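Local coordinates for protein siderophore biosynthesis lipase/esterase, putative (Aspergillus fumigatus, PDB 6GUP) that hydrolyses the ester bonds of the siderophore fusarinine C, releasing fusarinine and iron, but leaves triacetylfusarinine C uncut, at residues A[15-20]-A[101-106]; A[39-44]-A[52-57]; A[114-119]-A[350-355]. One frame throughout, in Å; residues are numbered along the deposited sequence.

In the fold
The three contacts lie on one mixed beta-sheet of an alpha/beta-hydrolase, with centres about 18 Å from one another. Contact 1 joins strand 12-18, outermost in this chain but continued by the second subunit, to helix 86-108. Contact 2 belongs to the beta-alpha-beta unit of strand 37-42, helix 55-61 and strand 67-72, and along the chain is nested inside the loop closed by contact 1. Contact 3 follows both, bringing the C-terminal helix 335-353 to strand 117-122. Contacts 2 and 3 touch: L40 N lies 2.9 Å from V118 O, a probable hydrogen bond. Contact 1 thus marks where the sheet runs on through the homodimer, while contacts 2 and 3 sit on two neighbouring central strands.

Contact 1 of 3, residues A[15-20]-A[101-106]; sequences ILHHYT and KEYKTE
The phenol oxygen of Y103 is held by K107 NZ through a hydrogen bond and by a weaker one with E27 OE1, while I15 packs against it, with I15 CD1 3.7 Å from Y103 OH. The main cross-contact is aromatic. H17 sends the edge of its imidazole to one face of the Y103 ring in an edge-to-face pair, with centroids 4.6 Å apart and planes inclined at 63°. CE1 does the touching: it stands 3.4 Å above the phenol plane, displaced toward the rim, and its nearest atom is Y103 CZ, 3.5 Å from H17 CE1. The phenol is brought under it by a first torsion that sets CG anti to the backbone N of Y103 (chi1 163°), which carries the phenol across to H17.

Both imidazole nitrogens are engaged, ND1 with Y99 OH and NE2 with E27 OE1, which fixes the rotation of the H17 ring and leaves CE1, the carbon between them, directed at Y103. The carboxylate of E27 would probably favour a positively polarised imidazole, and hence a more attractive C-H to the phenol face. I15 CG2 lies 3.2 Å above one face of the H17 ring, toward its rim.

Strand 12-18 thus packs against helix 86-108 through I15 and H17. The neighbouring antiparallel strand 24-28 supplies E27, and F70 of strand 67-72 touches Y103. On this same strand I15 and L16 pair antiparallel with a strand of the second subunit, carrying the sheet across the dimer interface.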
loop_
_atom_site.group_PDB
_atom_site.type_symbol
_atom_site.label_atom_id
_atom_site.label_comp_id
_atom_site.label_asym_id
_atom_site.label_seq_id
_atom_site.Cartn_x
_atom_site.Cartn_y
_atom_site.Cartn_z
ATOM N N ILE A 15 -0.723 8.370 14.398
ATOM C CA ILE A 15 -2.157 8.124 14.234
ATOM C C ILE A 15 -2.424 7.696 12.794
ATOM O O ILE A 15 -2.052 8.408 11.857
ATOM C CB ILE A 15 -2.991 9.391 14.551
ATOM C CG1 ILE A 15 -2.661 9.911 15.959
ATOM C CG2 ILE A 15 -4.487 9.105 14.420
ATOM C CD1 ILE A 15 -3.410 11.162 16.372
ATOM N N LEU A 16 -3.071 6.542 12.625
ATOM C CA LEU A 16 -3.505 6.075 11.308
ATOM C C LEU A 16 -4.931 6.552 11.039
ATOM O O LEU A 16 -5.862 6.179 11.759
ATOM C CB LEU A 16 -3.435 4.547 11.219
ATOM C CG LEU A 16 -3.669 3.931 9.834
ATOM C CD1 LEU A 16 -2.553 4.307 8.866
ATOM C CD2 LEU A 16 -3.791 2.419 9.938
ATOM N N HIS A 17 -5.086 7.376 10.003
ATOM C CA HIS A 17 -6.382 7.920 9.598
ATOM C C HIS A 17 -6.898 7.234 8.342
ATOM O O HIS A 17 -6.129 6.639 7.596
ATOM C CB HIS A 17 -6.263 9.411 9.299
ATOM C CG HIS A 17 -5.678 10.211 10.419
ATOM N ND1 HIS A 17 -6.456 10.868 11.347
ATOM C CD2 HIS A 17 -4.392 10.462 10.758
ATOM C CE1 HIS A 17 -5.674 11.488 12.210
ATOM N NE2 HIS A 17 -4.417 11.259 11.876
ATOM N N HIS A 18 -8.205 7.340 8.125
ATOM C CA HIS A 18 -8.849 6.927 6.880
ATOM C C HIS A 18 -9.463 8.164 6.230
ATOM O O HIS A 18 -10.482 8.669 6.705
ATOM C CB HIS A 18 -9.934 5.879 7.162
ATOM C CG HIS A 18 -9.453 4.465 7.068
ATOM N ND1 HIS A 18 -9.759 3.647 6.002
ATOM C CD2 HIS A 18 -8.690 3.724 7.904
ATOM C CE1 HIS A 18 -9.204 2.464 6.187
ATOM N NE2 HIS A 18 -8.549 2.483 7.334
ATOM N N TYR A 19 -8.834 8.661 5.163
ATOM C CA TYR A 19 -9.377 9.801 4.405
ATOM C C TYR A 19 -10.398 9.366 3.339
ATOM O O TYR A 19 -11.240 10.165 2.925
ATOM C CB TYR A 19 -8.259 10.696 3.835
ATOM C CG TYR A 19 -7.474 10.159 2.656
ATOM C CD1 TYR A 19 -7.898 10.394 1.348
ATOM C CD2 TYR A 19 -6.276 9.464 2.843
ATOM C CE1 TYR A 19 -7.175 9.922 0.262
ATOM C CE2 TYR A 19 -5.544 8.991 1.762
ATOM C CZ TYR A 19 -5.996 9.223 0.474
ATOM O OH TYR A 19 -5.275 8.760 -0.600
ATOM N N THR A 20 -10.307 8.111 2.895
ATOM C CA THR A 20 -11.426 7.411 2.244
ATOM C C THR A 20 -11.635 6.091 2.989
ATOM O O THR A 20 -10.911 5.792 3.941
ATOM C CB THR A 20 -11.178 7.137 0.739
ATOM O OG1 THR A 20 -10.238 6.066 0.575
ATOM C CG2 THR A 20 -10.665 8.383 0.025
ATOM N N LYS A 101 -7.644 18.966 6.665
ATOM C CA LYS A 101 -8.139 20.307 6.969
ATOM C C LYS A 101 -9.317 20.285 7.945
ATOM O O LYS A 101 -9.339 21.070 8.896
ATOM C CB LYS A 101 -8.520 21.038 5.679
ATOM C CG LYS A 101 -8.728 22.540 5.834
ATOM C CD LYS A 101 -8.263 23.294 4.593
ATOM C CE LYS A 101 -9.058 24.560 4.325
ATOM N NZ LYS A 101 -8.716 25.132 2.991
ATOM N N GLU A 102 -10.280 19.390 7.718
ATOM C CA GLU A 102 -11.407 19.218 8.651
ATOM C C GLU A 102 -10.950 18.590 9.971
ATOM O O GLU A 102 -11.414 18.995 11.038
ATOM C CB GLU A 102 -12.554 18.400 8.020
ATOM C CG GLU A 102 -13.648 17.899 8.974
ATOM C CD GLU A 102 -14.530 18.998 9.559
ATOM O OE1 GLU A 102 -15.759 18.783 9.632
ATOM O OE2 GLU A 102 -14.018 20.066 9.956
ATOM N N TYR A 103 -10.059 17.600 9.888
ATOM C CA TYR A 103 -9.498 16.943 11.077
ATOM C C TYR A 103 -8.793 17.928 12.008
ATOM O O TYR A 103 -9.032 17.919 13.218
ATOM C CB TYR A 103 -8.525 15.825 10.673
ATOM C CG TYR A 103 -7.601 15.367 11.783
ATOM C CD1 TYR A 103 -8.100 14.706 12.906
ATOM C CD2 TYR A 103 -6.224 15.595 11.711
ATOM C CE1 TYR A 103 -7.256 14.289 13.926
ATOM C CE2 TYR A 103 -5.373 15.178 12.724
ATOM C CZ TYR A 103 -5.892 14.528 13.831
ATOM O OH TYR A 103 -5.051 14.107 14.835
ATOM N N LYS A 104 -7.924 18.760 11.438
ATOM C CA LYS A 104 -7.173 19.750 12.218
ATOM C C LYS A 104 -8.050 20.865 12.785
ATOM O O LYS A 104 -7.745 21.404 13.853
ATOM C CB LYS A 104 -6.015 20.343 11.399
ATOM C CG LYS A 104 -4.844 19.393 11.184
ATOM C CD LYS A 104 -4.194 18.987 12.500
ATOM C CE LYS A 104 -2.953 18.133 12.301
ATOM N NZ LYS A 104 -1.749 18.928 11.939
ATOM N N THR A 105 -9.125 21.210 12.079
ATOM C CA THR A 105 -10.129 22.131 12.607
ATOM C C THR A 105 -10.861 21.493 13.790
ATOM O O THR A 105 -10.939 22.088 14.860
ATOM C CB THR A 105 -11.159 22.535 11.535
ATOM O OG1 THR A 105 -10.479 23.050 10.384
ATOM C CG2 THR A 105 -12.120 23.598 12.072
ATOM N N GLU A 106 -11.394 20.291 13.585
ATOM C CA GLU A 106 -12.125 19.563 14.636
ATOM C C GLU A 106 -11.293 19.304 15.895
ATOM O O GLU A 106 -11.796 19.459 17.010
ATOM C CB GLU A 106 -12.663 18.230 14.103
ATOM C CG GLU A 106 -13.887 18.366 13.214
ATOM C CD GLU A 106 -14.420 17.026 12.736
ATOM O OE1 GLU A 106 -15.655 16.841 12.743
ATOM O OE2 GLU A 106 -13.608 16.154 12.356
#

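Contact 2 of 3, residues A[39-44]-A[52-57]; sequences LLFVGG and TSYLAD
F41 of strand 37-42 meets both Y54 and L55. Just before it, L40 turns to C96 and L97 of helix 86-108, whereas the phenylalanine points toward segment 52-57. Its CG is anti to the backbone N (chi1 -179°), which carries the ring toward L55, whose side chain comes from the opposite direction. L55 CD1 sits over the middle of one ring face, 3.5 Å from the F41 centroid and only 4° off the normal, a CH-pi contact. The second methyl leans on the rim, L55 CD2 being 3.6 Å from F41 CE1. At the ring edge, in its plane, Y54 OH approaches F41 CE2 at 3.5 Å. Although the aromatic planes are 85° apart, the offset of the rings makes the pair oblique, neither stack nor edge-to-face. Beyond F41, V42 faces I93 of helix 86-108.

Y54, third residue of the type II' turn T52-L55, is the N-cap residue of helix 55-61. Its hydroxyl is hydrogen-bonded to Q163 OE1, which holds the phenol oxygen at the F41 edge. F41 lies near, without touching, what is probably the nucleophile elbow, and Y54 likewise near the probable Ser-His-Asp triad, as expected for an alpha/beta-hydrolase.

The chemistry is mainly dispersive: one methyl covers a face of the buried phenyl ring and the other lies by its rim, while the phenol oxygen probably gains a mild attraction from the positive ring edge.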
loop_
_atom_site.group_PDB
_atom_site.type_symbol
_atom_site.label_atom_id
_atom_site.label_comp_id
_atom_site.label_asym_id
_atom_site.label_seq_id
_atom_site.Cartn_x
_atom_site.Cartn_y
_atom_site.Cartn_z
ATOM N N LEU A 39 2.012 19.114 7.189
ATOM C CA LEU A 39 2.879 18.804 6.053
ATOM C C LEU A 39 2.504 17.422 5.519
ATOM O O LEU A 39 2.757 16.413 6.180
ATOM C CB LEU A 39 4.353 18.830 6.480
ATOM C CG LEU A 39 5.411 18.541 5.406
ATOM C CD1 LEU A 39 5.372 19.585 4.302
ATOM C CD2 LEU A 39 6.799 18.481 6.025
ATOM N N LEU A 40 1.889 17.384 4.334
ATOM C CA LEU A 40 1.570 16.123 3.659
ATOM C C LEU A 40 2.726 15.743 2.738
ATOM O O LEU A 40 3.024 16.449 1.772
ATOM C CB LEU A 40 0.266 16.226 2.862
ATOM C CG LEU A 40 -0.209 14.958 2.130
ATOM C CD1 LEU A 40 -0.358 13.767 3.070
ATOM C CD2 LEU A 40 -1.522 15.227 1.415
ATOM N N PHE A 41 3.353 14.613 3.050
ATOM C CA PHE A 41 4.524 14.111 2.345
ATOM C C PHE A 41 4.068 13.002 1.400
ATOM O O PHE A 41 3.467 12.022 1.839
ATOM C CB PHE A 41 5.521 13.578 3.376
ATOM C CG PHE A 41 6.794 13.035 2.792
ATOM C CD1 PHE A 41 6.891 11.696 2.430
ATOM C CD2 PHE A 41 7.914 13.848 2.651
ATOM C CE1 PHE A 41 8.067 11.183 1.910
ATOM C CE2 PHE A 41 9.097 13.341 2.133
ATOM C CZ PHE A 41 9.173 12.005 1.767
ATOM N N VAL A 42 4.346 13.175 0.108
ATOM C CA VAL A 42 3.983 12.202 -0.924
ATOM C C VAL A 42 5.264 11.509 -1.384
ATOM O O VAL A 42 6.120 12.128 -2.023
ATOM C CB VAL A 42 3.281 12.885 -2.122
ATOM C CG1 VAL A 42 2.863 11.862 -3.175
ATOM C CG2 VAL A 42 2.065 13.676 -1.651
ATOM N N GLY A 43 5.391 10.226 -1.050
ATOM C CA GLY A 43 6.558 9.433 -1.429
ATOM C C GLY A 43 6.565 9.073 -2.902
ATOM O O GLY A 43 5.679 9.484 -3.658
ATOM N N GLY A 44 7.569 8.300 -3.309
ATOM C CA GLY A 44 7.690 7.834 -4.691
ATOM C C GLY A 44 6.546 6.931 -5.121
ATOM O O GLY A 44 5.770 6.456 -4.287
ATOM N N THR A 52 11.335 5.558 3.659
ATOM C CA THR A 52 12.265 5.751 4.775
ATOM C C THR A 52 13.034 7.057 4.563
ATOM O O THR A 52 12.529 8.118 4.921
ATOM C CB THR A 52 13.209 4.543 4.955
ATOM O OG1 THR A 52 13.722 4.130 3.682
ATOM C CG2 THR A 52 12.470 3.386 5.600
ATOM N N SER A 53 14.228 6.987 3.970
ATOM C CA SER A 53 15.059 8.167 3.689
ATOM C C SER A 53 15.305 9.074 4.918
ATOM O O SER A 53 15.921 8.634 5.892
ATOM C CB SER A 53 14.487 8.942 2.486
ATOM O OG SER A 53 13.239 9.546 2.783
ATOM N N TYR A 54 14.797 10.308 4.877
ATOM C CA TYR A 54 15.026 11.326 5.918
ATOM C C TYR A 54 13.769 11.564 6.759
ATOM O O TYR A 54 13.724 12.499 7.564
ATOM C CB TYR A 54 15.480 12.653 5.279
ATOM C CG TYR A 54 14.609 13.109 4.122
ATOM C CD1 TYR A 54 13.394 13.764 4.341
ATOM C CD2 TYR A 54 14.990 12.853 2.804
ATOM C CE1 TYR A 54 12.593 14.162 3.280
ATOM C CE2 TYR A 54 14.197 13.246 1.739
ATOM C CZ TYR A 54 13.002 13.899 1.979
ATOM O OH TYR A 54 12.222 14.287 0.919
ATOM N N LEU A 55 12.764 10.705 6.591
ATOM C CA LEU A 55 11.425 10.962 7.126
ATOM C C LEU A 55 11.385 10.880 8.652
ATOM O O LEU A 55 10.676 11.656 9.296
ATOM C CB LEU A 55 10.407 9.992 6.501
ATOM C CG LEU A 55 9.013 10.487 6.101
ATOM C CD1 LEU A 55 9.021 11.902 5.538
ATOM C CD2 LEU A 55 8.429 9.521 5.079
ATOM N N ALA A 56 12.149 9.945 9.216
ATOM C CA ALA A 56 12.283 9.814 10.669
ATOM C C ALA A 56 12.931 11.049 11.294
ATOM O O ALA A 56 12.458 11.548 12.315
ATOM C CB ALA A 56 13.088 8.570 11.017
ATOM N N ASP A 57 14.009 11.530 10.673
ATOM C CA ASP A 57 14.704 12.745 11.124
ATOM C C ASP A 57 13.826 13.992 11.006
ATOM O O ASP A 57 13.889 14.874 11.865
ATOM C CB ASP A 57 16.010 12.954 10.338
ATOM C CG ASP A 57 17.061 11.881 10.625
ATOM O OD1 ASP A 57 16.877 11.065 11.555
ATOM O OD2 ASP A 57 18.084 11.855 9.910
#

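Contact 3 of 3, residues A[114-119]-A[350-355]; sequences SGKIVL and SALVKA
Apolar contact is carried by L352, which meets both V118 and K116. The side chains of V118 and L352 slide past each other in opposite directions, and V118 CG2 comes to 3.4 Å from L352 CD2, tighter than usual for two carbons. K116 crosses the same leucine obliquely, placing its CD 3.8 Å from L352 CG. The extended lysine chain lays CD and CE against L352, and the bend at chi4 (-75°) turns NZ aside. W67 of strand 67-72 touches K116, V118 and L352 and completes this apolar patch.

Toward the backbone there is a C-H to carbonyl contact at van der Waals range: K116 CE lies 3.5 Å from L352 O, in the last turn of helix 335-353. The C-terminal carboxylate of A355 is nearby, and K116 NZ is 4.3 Å from A355 O in the model.

The start of strand 117-122, with K116 just before it, is therefore joined to the C-terminal helix by hydrocarbon contact, the aliphatic part of the lysine serving as an apolar surface. Its ammonium probably polarises CE toward the helix carbonyl; an attraction to the chain terminus may exist, but is uncertain because A355 is poorly ordered and in crystal contact.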
loop_
_atom_site.group_PDB
_atom_site.type_symbol
_atom_site.label_atom_id
_atom_site.label_comp_id
_atom_site.label_asym_id
_atom_site.label_seq_id
_atom_site.Cartn_x
_atom_site.Cartn_y
_atom_site.Cartn_z
ATOM N N SER A 114 -7.281 28.844 9.741
ATOM C CA SER A 114 -5.981 29.229 10.318
ATOM C C SER A 114 -4.882 28.232 9.968
ATOM O O SER A 114 -3.736 28.624 9.741
ATOM C CB SER A 114 -6.059 29.356 11.844
ATOM O OG SER A 114 -6.854 28.328 12.413
ATOM N N GLY A 115 -5.238 26.948 9.945
ATOM C CA GLY A 115 -4.293 25.879 9.656
ATOM C C GLY A 115 -3.717 25.972 8.257
ATOM O O GLY A 115 -4.450 26.168 7.287
ATOM N N LYS A 116 -2.397 25.822 8.168
ATOM C CA LYS A 116 -1.663 25.923 6.913
ATOM C C LYS A 116 -1.319 24.528 6.425
ATOM O O LYS A 116 -1.052 23.632 7.233
ATOM C CB LYS A 116 -0.391 26.749 7.095
ATOM C CG LYS A 116 -0.672 28.214 7.379
ATOM C CD LYS A 116 0.532 29.095 7.099
ATOM C CE LYS A 116 0.208 30.559 7.356
ATOM N NZ LYS A 116 -0.638 31.163 6.289
ATOM N N ILE A 117 -1.337 24.352 5.106
ATOM C CA ILE A 117 -1.060 23.062 4.487
ATOM C C ILE A 117 0.058 23.200 3.458
ATOM O O ILE A 117 0.011 24.076 2.596
ATOM C CB ILE A 117 -2.280 22.463 3.748
ATOM C CG1 ILE A 117 -3.617 22.723 4.480
ATOM C CG2 ILE A 117 -2.039 20.978 3.515
ATOM C CD1 ILE A 117 -4.018 21.689 5.513
ATOM N N VAL A 118 1.037 22.303 3.548
ATOM C CA VAL A 118 2.155 22.241 2.615
ATOM C C VAL A 118 2.204 20.830 2.038
ATOM O O VAL A 118 2.110 19.852 2.782
ATOM C CB VAL A 118 3.487 22.570 3.321
ATOM C CG1 VAL A 118 4.673 22.410 2.373
ATOM C CG2 VAL A 118 3.449 23.984 3.887
ATOM N N LEU A 119 2.345 20.735 0.717
ATOM C CA LEU A 119 2.479 19.452 0.033
ATOM C C LEU A 119 3.938 19.249 -0.364
ATOM O O LEU A 119 4.491 20.042 -1.125
ATOM C CB LEU A 119 1.583 19.414 -1.205
ATOM C CG LEU A 119 1.424 18.059 -1.902
ATOM C CD1 LEU A 119 0.647 17.076 -1.036
ATOM C CD2 LEU A 119 0.739 18.233 -3.247
ATOM N N SER A 350 9.029 27.620 8.860
ATOM C CA SER A 350 9.099 28.745 9.810
ATOM C C SER A 350 8.738 30.082 9.160
ATOM O O SER A 350 7.992 30.875 9.740
ATOM C CB SER A 350 10.494 28.850 10.432
ATOM O OG SER A 350 10.817 27.686 11.172
ATOM N N ALA A 351 9.278 30.321 7.966
ATOM C CA ALA A 351 8.972 31.527 7.179
ATOM C C ALA A 351 7.492 31.628 6.809
ATOM O O ALA A 351 6.948 32.731 6.700
ATOM C CB ALA A 351 9.823 31.561 5.917
ATOM N N LEU A 352 6.856 30.475 6.611
ATOM C CA LEU A 352 5.435 30.397 6.282
ATOM C C LEU A 352 4.540 30.819 7.457
ATOM O O LEU A 352 3.545 31.514 7.248
ATOM C CB LEU A 352 5.092 28.977 5.804
ATOM C CG LEU A 352 3.736 28.675 5.156
ATOM C CD1 LEU A 352 3.311 29.735 4.148
ATOM C CD2 LEU A 352 3.785 27.307 4.491
ATOM N N VAL A 353 4.905 30.419 8.680
ATOM C CA VAL A 353 4.135 30.792 9.891
ATOM C C VAL A 353 4.435 32.194 10.445
ATOM O O VAL A 353 3.607 32.749 11.170
ATOM C CB VAL A 353 4.246 29.747 11.040
ATOM C CG1 VAL A 353 3.627 28.426 10.613
ATOM C CG2 VAL A 353 5.682 29.547 11.523
ATOM N N LYS A 354 5.601 32.758 10.118
ATOM C CA LYS A 354 5.891 34.169 10.424
ATOM C C LYS A 354 5.117 35.055 9.447
ATOM O O LYS A 354 5.639 35.447 8.399
ATOM C CB LYS A 354 7.401 34.465 10.384
ATOM C CG LYS A 354 8.102 34.189 11.706
ATOM C CD LYS A 354 9.576 33.865 11.528
ATOM C CE LYS A 354 10.248 33.601 12.868
ATOM N NZ LYS A 354 11.458 32.746 12.732
ATOM N N ALA A 355 3.865 35.344 9.813
ATOM C CA ALA A 355 2.894 36.047 8.965
ATOM C C ALA A 355 2.594 35.279 7.673
ATOM O O ALA A 355 1.612 34.539 7.603
ATOM C CB ALA A 355 3.345 37.477 8.670
ATOM O OXT ALA A 355 3.309 35.364 6.676
#